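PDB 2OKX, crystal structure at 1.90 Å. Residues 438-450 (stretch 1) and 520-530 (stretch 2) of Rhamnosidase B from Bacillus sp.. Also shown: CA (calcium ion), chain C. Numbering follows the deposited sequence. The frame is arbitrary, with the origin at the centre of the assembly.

Stretch 1, residues 438-450: ELVIDLGAERSGF
Stretch 2 (520-530) KLHEIYIRQST

Stretch 1 meets the long strand of stretch 2 (520-528) in two ways: first by side chains across a gap, then by backbone pairing. Together the contacts bury 636 Å², with Phe 450 (97 Å²) and Ile 526 (93 Å²) the most covered. Residues 438-442 are extended (phi -96 to -113°, psi 110 to 132°). The N-to-C directions of the strand through Leu 439 and Ile 441 and of strand 520-528 differ by 40° (signed crossing -40°), nearer parallel than antiparallel. The axes come no nearer than 9.2 Å, so alternate side chains fill the space. Leu 439, Ile 441 and Leu 443 point toward stretch 2, whereas Glu 438, Val 440 and Asp 442 are out of its reach. Leu 439 (chi1 -93°, chi2 51°) places CD2 4.2 Å from CD2 of Leu 521 (t, p). Ile 441 (m, m) brings CG1 to 4.4 Å from CG2 of Ile 524 (t, p). Leu 443 (m, t; phi/psi -68/-20) sets CD1 4.1 Å from CG2 of Ile 526 (t, t). Branched aliphatic chains suit this buried, apolar seam.

The chain then turns a corner at Gly 444 and Ala 445. Gly 444 adopts phi/psi 100/-23, where a CB would be jammed against the preceding carbonyl, and Gly 444 N donates to Asp 442 OD1 at 2.7 Å. Beyond the corner, the short strand around Arg 447 approaches strand 520-528 to 7.0 Å, their N-to-C directions 62° apart (signed crossing +62°). Arg 447 (-143/167; m, t, t, chi4 -69°) suits a mixed site: its aliphatic stem lays CD 3.9 Å from CG2 of Ile 526, and its NH1 donates to OE1 of Gln 528 at 2.9 Å, near the guanidinium plane. Gln 528 is t, t, chi3 -69°. The O of water 1 accepts from Gln 528 NE2 at 3.0 Å and, weakly, from Arg 447 NH1 at 3.3 Å.

Antiparallel backbone pairing follows. Ser 448 O accepts from Ser 529 N at 3.0 Å; Ser 448 N is buried without a partner. Gly 449 (166/-153) forms a non-hydrogen-bonded pair with Gln 528, Gly 449 CA to Gln 528 CA 4.3 Å. An ideal CB on Gly 449 would clash, 2.2 Å from Arg 527 O and 2.8 Å from Gln 528 CA.

Phe 450 (-107/116) pairs with Arg 527 (-99/96) through Phe 450 N to Arg 527 O, 3.0 Å, and Arg 527 N to Phe 450 O, 2.8 Å. Their side chains share one sheet face, Phe 450 CB to Arg 527 CB 4.3 Å, but the end of Arg 527 (m, t, p, chi4 78°) leads away. The buried Phe 450 ring (chi1 -46°, chi2 -72°) brings CE2 to 3.7 Å from Ser 529 CB.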

# COMPACT_ATOMS: atom_id res chain seq x y z
N GLU A 438 -16.08 -16.55 -16.80
CA GLU A 438 -15.57 -15.38 -16.10
C GLU A 438 -16.69 -14.45 -15.65
O GLU A 438 -17.51 -14.01 -16.45
CB GLU A 438 -14.62 -14.60 -17.00
CG GLU A 438 -14.21 -13.24 -16.42
CD GLU A 438 -13.59 -12.34 -17.46
OE1 GLU A 438 -12.41 -12.55 -17.82
OE2 GLU A 438 -14.29 -11.41 -17.92
N LEU A 439 -16.72 -14.15 -14.35
CA LEU A 439 -17.70 -13.24 -13.79
C LEU A 439 -16.97 -11.99 -13.32
O LEU A 439 -15.94 -12.10 -12.65
CB LEU A 439 -18.39 -13.87 -12.58
CG LEU A 439 -19.70 -14.63 -12.73
CD1 LEU A 439 -19.61 -15.67 -13.81
CD2 LEU A 439 -20.04 -15.27 -11.38
N VAL A 440 -17.46 -10.81 -13.68
CA VAL A 440 -16.85 -9.58 -13.20
C VAL A 440 -17.84 -9.05 -12.16
O VAL A 440 -18.94 -8.62 -12.50
CB VAL A 440 -16.64 -8.53 -14.31
CG1 VAL A 440 -16.12 -7.23 -13.71
CG2 VAL A 440 -15.62 -9.05 -15.32
N ILE A 441 -17.43 -9.11 -10.90
CA ILE A 441 -18.24 -8.69 -9.77
C ILE A 441 -17.87 -7.26 -9.40
O ILE A 441 -16.70 -6.98 -9.15
CB ILE A 441 -17.98 -9.60 -8.55
CG1 ILE A 441 -18.22 -11.07 -8.92
CG2 ILE A 441 -18.85 -9.18 -7.39
CD1 ILE A 441 -19.62 -11.36 -9.39
N ASP A 442 -18.85 -6.37 -9.34
CA ASP A 442 -18.60 -4.97 -8.99
C ASP A 442 -19.02 -4.70 -7.55
O ASP A 442 -20.20 -4.80 -7.21
CB ASP A 442 -19.38 -4.04 -9.93
CG ASP A 442 -19.05 -2.56 -9.71
OD1 ASP A 442 -18.26 -2.23 -8.80
OD2 ASP A 442 -19.61 -1.73 -10.46
N LEU A 443 -18.05 -4.36 -6.70
CA LEU A 443 -18.34 -4.07 -5.30
C LEU A 443 -19.15 -2.77 -5.18
O LEU A 443 -19.79 -2.53 -4.16
CB LEU A 443 -17.05 -3.94 -4.49
CG LEU A 443 -16.19 -5.20 -4.33
CD1 LEU A 443 -15.08 -4.94 -3.31
CD2 LEU A 443 -17.07 -6.36 -3.88
N GLY A 444 -19.11 -1.93 -6.21
CA GLY A 444 -19.84 -0.67 -6.19
C GLY A 444 -18.91 0.49 -5.85
O GLY A 444 -19.19 1.65 -6.17
N ALA A 445 -17.80 0.16 -5.21
CA ALA A 445 -16.81 1.14 -4.82
C ALA A 445 -15.54 0.39 -4.45
O ALA A 445 -15.55 -0.83 -4.28
CB ALA A 445 -17.29 1.95 -3.62
N GLU A 446 -14.45 1.12 -4.34
CA GLU A 446 -13.19 0.52 -3.95
C GLU A 446 -13.39 0.01 -2.53
O GLU A 446 -14.11 0.62 -1.74
CB GLU A 446 -12.09 1.58 -3.97
CG GLU A 446 -10.70 1.08 -3.59
CD GLU A 446 -9.81 0.84 -4.80
OE1 GLU A 446 -8.58 0.66 -4.61
OE2 GLU A 446 -10.32 0.83 -5.94
N ARG A 447 -12.79 -1.14 -2.21
CA ARG A 447 -12.85 -1.68 -0.87
C ARG A 447 -11.49 -2.31 -0.57
O ARG A 447 -10.67 -2.50 -1.46
CB ARG A 447 -13.99 -2.70 -0.71
CG ARG A 447 -15.39 -2.06 -0.77
CD ARG A 447 -16.46 -2.93 -0.12
NE ARG A 447 -17.80 -2.34 -0.21
CZ ARG A 447 -18.19 -1.25 0.44
NH1 ARG A 447 -17.36 -0.59 1.24
NH2 ARG A 447 -19.43 -0.80 0.29
N SER A 448 -11.25 -2.62 0.70
CA SER A 448 -9.98 -3.22 1.11
C SER A 448 -10.28 -4.29 2.14
O SER A 448 -10.92 -4.02 3.16
CB SER A 448 -9.07 -2.14 1.71
OG SER A 448 -7.85 -2.69 2.18
N GLY A 449 -9.83 -5.50 1.87
CA GLY A 449 -10.10 -6.56 2.82
C GLY A 449 -9.85 -7.98 2.34
O GLY A 449 -9.05 -8.22 1.43
N PHE A 450 -10.59 -8.90 2.94
CA PHE A 450 -10.45 -10.32 2.65
C PHE A 450 -11.59 -10.91 1.84
O PHE A 450 -12.74 -10.96 2.28
CB PHE A 450 -10.30 -11.05 3.98
CG PHE A 450 -9.31 -10.39 4.91
CD1 PHE A 450 -7.94 -10.46 4.65
CD2 PHE A 450 -9.74 -9.64 6.00
CE1 PHE A 450 -7.02 -9.78 5.45
CE2 PHE A 450 -8.83 -8.96 6.81
CZ PHE A 450 -7.47 -9.03 6.53
N LYS A 520 -22.38 -24.03 -8.22
CA LYS A 520 -23.40 -23.22 -7.56
C LYS A 520 -22.70 -22.25 -6.63
O LYS A 520 -22.10 -22.65 -5.63
CB LYS A 520 -24.35 -24.10 -6.75
CG LYS A 520 -25.22 -25.02 -7.58
CD LYS A 520 -26.16 -25.81 -6.70
CE LYS A 520 -27.02 -26.76 -7.52
NZ LYS A 520 -27.94 -27.54 -6.65
N LEU A 521 -22.76 -20.97 -6.96
CA LEU A 521 -22.12 -19.96 -6.14
C LEU A 521 -23.15 -19.42 -5.14
O LEU A 521 -24.09 -18.72 -5.52
CB LEU A 521 -21.57 -18.83 -7.03
CG LEU A 521 -20.71 -17.74 -6.40
CD1 LEU A 521 -19.62 -18.34 -5.51
CD2 LEU A 521 -20.08 -16.90 -7.51
N HIS A 522 -22.98 -19.79 -3.87
CA HIS A 522 -23.89 -19.35 -2.82
C HIS A 522 -23.66 -17.90 -2.46
O HIS A 522 -24.60 -17.18 -2.13
CB HIS A 522 -23.76 -20.24 -1.58
CG HIS A 522 -24.41 -21.58 -1.74
ND1 HIS A 522 -23.83 -22.61 -2.45
CD2 HIS A 522 -25.61 -22.04 -1.33
CE1 HIS A 522 -24.64 -23.65 -2.47
NE2 HIS A 522 -25.74 -23.33 -1.81
N GLU A 523 -22.40 -17.48 -2.49
CA GLU A 523 -22.06 -16.09 -2.21
C GLU A 523 -20.59 -15.77 -2.44
O GLU A 523 -19.71 -16.61 -2.24
CB GLU A 523 -22.44 -15.71 -0.78
CG GLU A 523 -21.82 -16.56 0.32
CD GLU A 523 -22.24 -16.10 1.70
OE1 GLU A 523 -23.44 -15.80 1.88
OE2 GLU A 523 -21.39 -16.03 2.61
N ILE A 524 -20.35 -14.55 -2.90
CA ILE A 524 -19.01 -14.03 -3.14
C ILE A 524 -19.11 -12.66 -2.46
O ILE A 524 -20.09 -11.93 -2.65
CB ILE A 524 -18.70 -13.90 -4.66
CG1 ILE A 524 -17.34 -13.24 -4.87
CG2 ILE A 524 -19.78 -13.12 -5.37
CD1 ILE A 524 -16.16 -14.03 -4.32
N TYR A 525 -18.12 -12.33 -1.64
CA TYR A 525 -18.16 -11.08 -0.90
C TYR A 525 -16.77 -10.69 -0.43
O TYR A 525 -15.79 -11.37 -0.73
CB TYR A 525 -19.04 -11.25 0.33
CG TYR A 525 -18.57 -12.39 1.21
CD1 TYR A 525 -19.02 -13.70 1.00
CD2 TYR A 525 -17.62 -12.18 2.20
CE1 TYR A 525 -18.52 -14.77 1.75
CE2 TYR A 525 -17.11 -13.23 2.96
CZ TYR A 525 -17.56 -14.52 2.73
OH TYR A 525 -17.04 -15.56 3.47
N ILE A 526 -16.69 -9.60 0.31
CA ILE A 526 -15.42 -9.17 0.87
C ILE A 526 -15.63 -8.82 2.33
O ILE A 526 -16.67 -8.28 2.71
CB ILE A 526 -14.84 -7.92 0.14
CG1 ILE A 526 -13.42 -7.65 0.65
CG2 ILE A 526 -15.73 -6.68 0.38
CD1 ILE A 526 -12.66 -6.56 -0.10
N ARG A 527 -14.66 -9.19 3.16
CA ARG A 527 -14.75 -8.84 4.57
C ARG A 527 -13.85 -7.61 4.64
O ARG A 527 -12.63 -7.72 4.72
CB ARG A 527 -14.23 -9.98 5.46
CG ARG A 527 -15.09 -11.24 5.39
CD ARG A 527 -14.60 -12.34 6.33
NE ARG A 527 -14.78 -11.98 7.73
CZ ARG A 527 -15.93 -12.03 8.39
NH1 ARG A 527 -17.04 -12.44 7.78
NH2 ARG A 527 -15.99 -11.64 9.66
N GLN A 528 -14.47 -6.44 4.57
CA GLN A 528 -13.72 -5.19 4.61
C GLN A 528 -13.07 -5.04 5.97
O GLN A 528 -13.67 -5.38 6.99
CB GLN A 528 -14.64 -4.00 4.32
CG GLN A 528 -13.92 -2.65 4.37
CD GLN A 528 -14.72 -1.55 3.71
OE1 GLN A 528 -14.89 -1.54 2.49
NE2 GLN A 528 -15.23 -0.62 4.51
N SER A 529 -11.85 -4.52 5.98
CA SER A 529 -11.11 -4.34 7.22
C SER A 529 -10.32 -3.04 7.25
O SER A 529 -9.46 -2.82 6.40
CB SER A 529 -10.14 -5.52 7.42
OG SER A 529 -9.30 -5.31 8.54
N THR A 530 -10.62 -2.18 8.22
CA THR A 530 -9.91 -0.91 8.36
C THR A 530 -9.75 -0.58 9.83
O THR A 530 -10.25 -1.29 10.70
CB THR A 530 -10.69 0.26 7.72
OG1 THR A 530 -11.83 0.58 8.55
CG2 THR A 530 -11.19 -0.10 6.33
CA CA C . -26.64 -17.50 -0.56
O HOH W 1 -17.32 1.42 3.87
O HOH W 2 -25.97 -15.44 0.27
O HOH W 3 -27.24 -19.69 -1.35
O HOH W 4 -27.18 -16.53 -2.59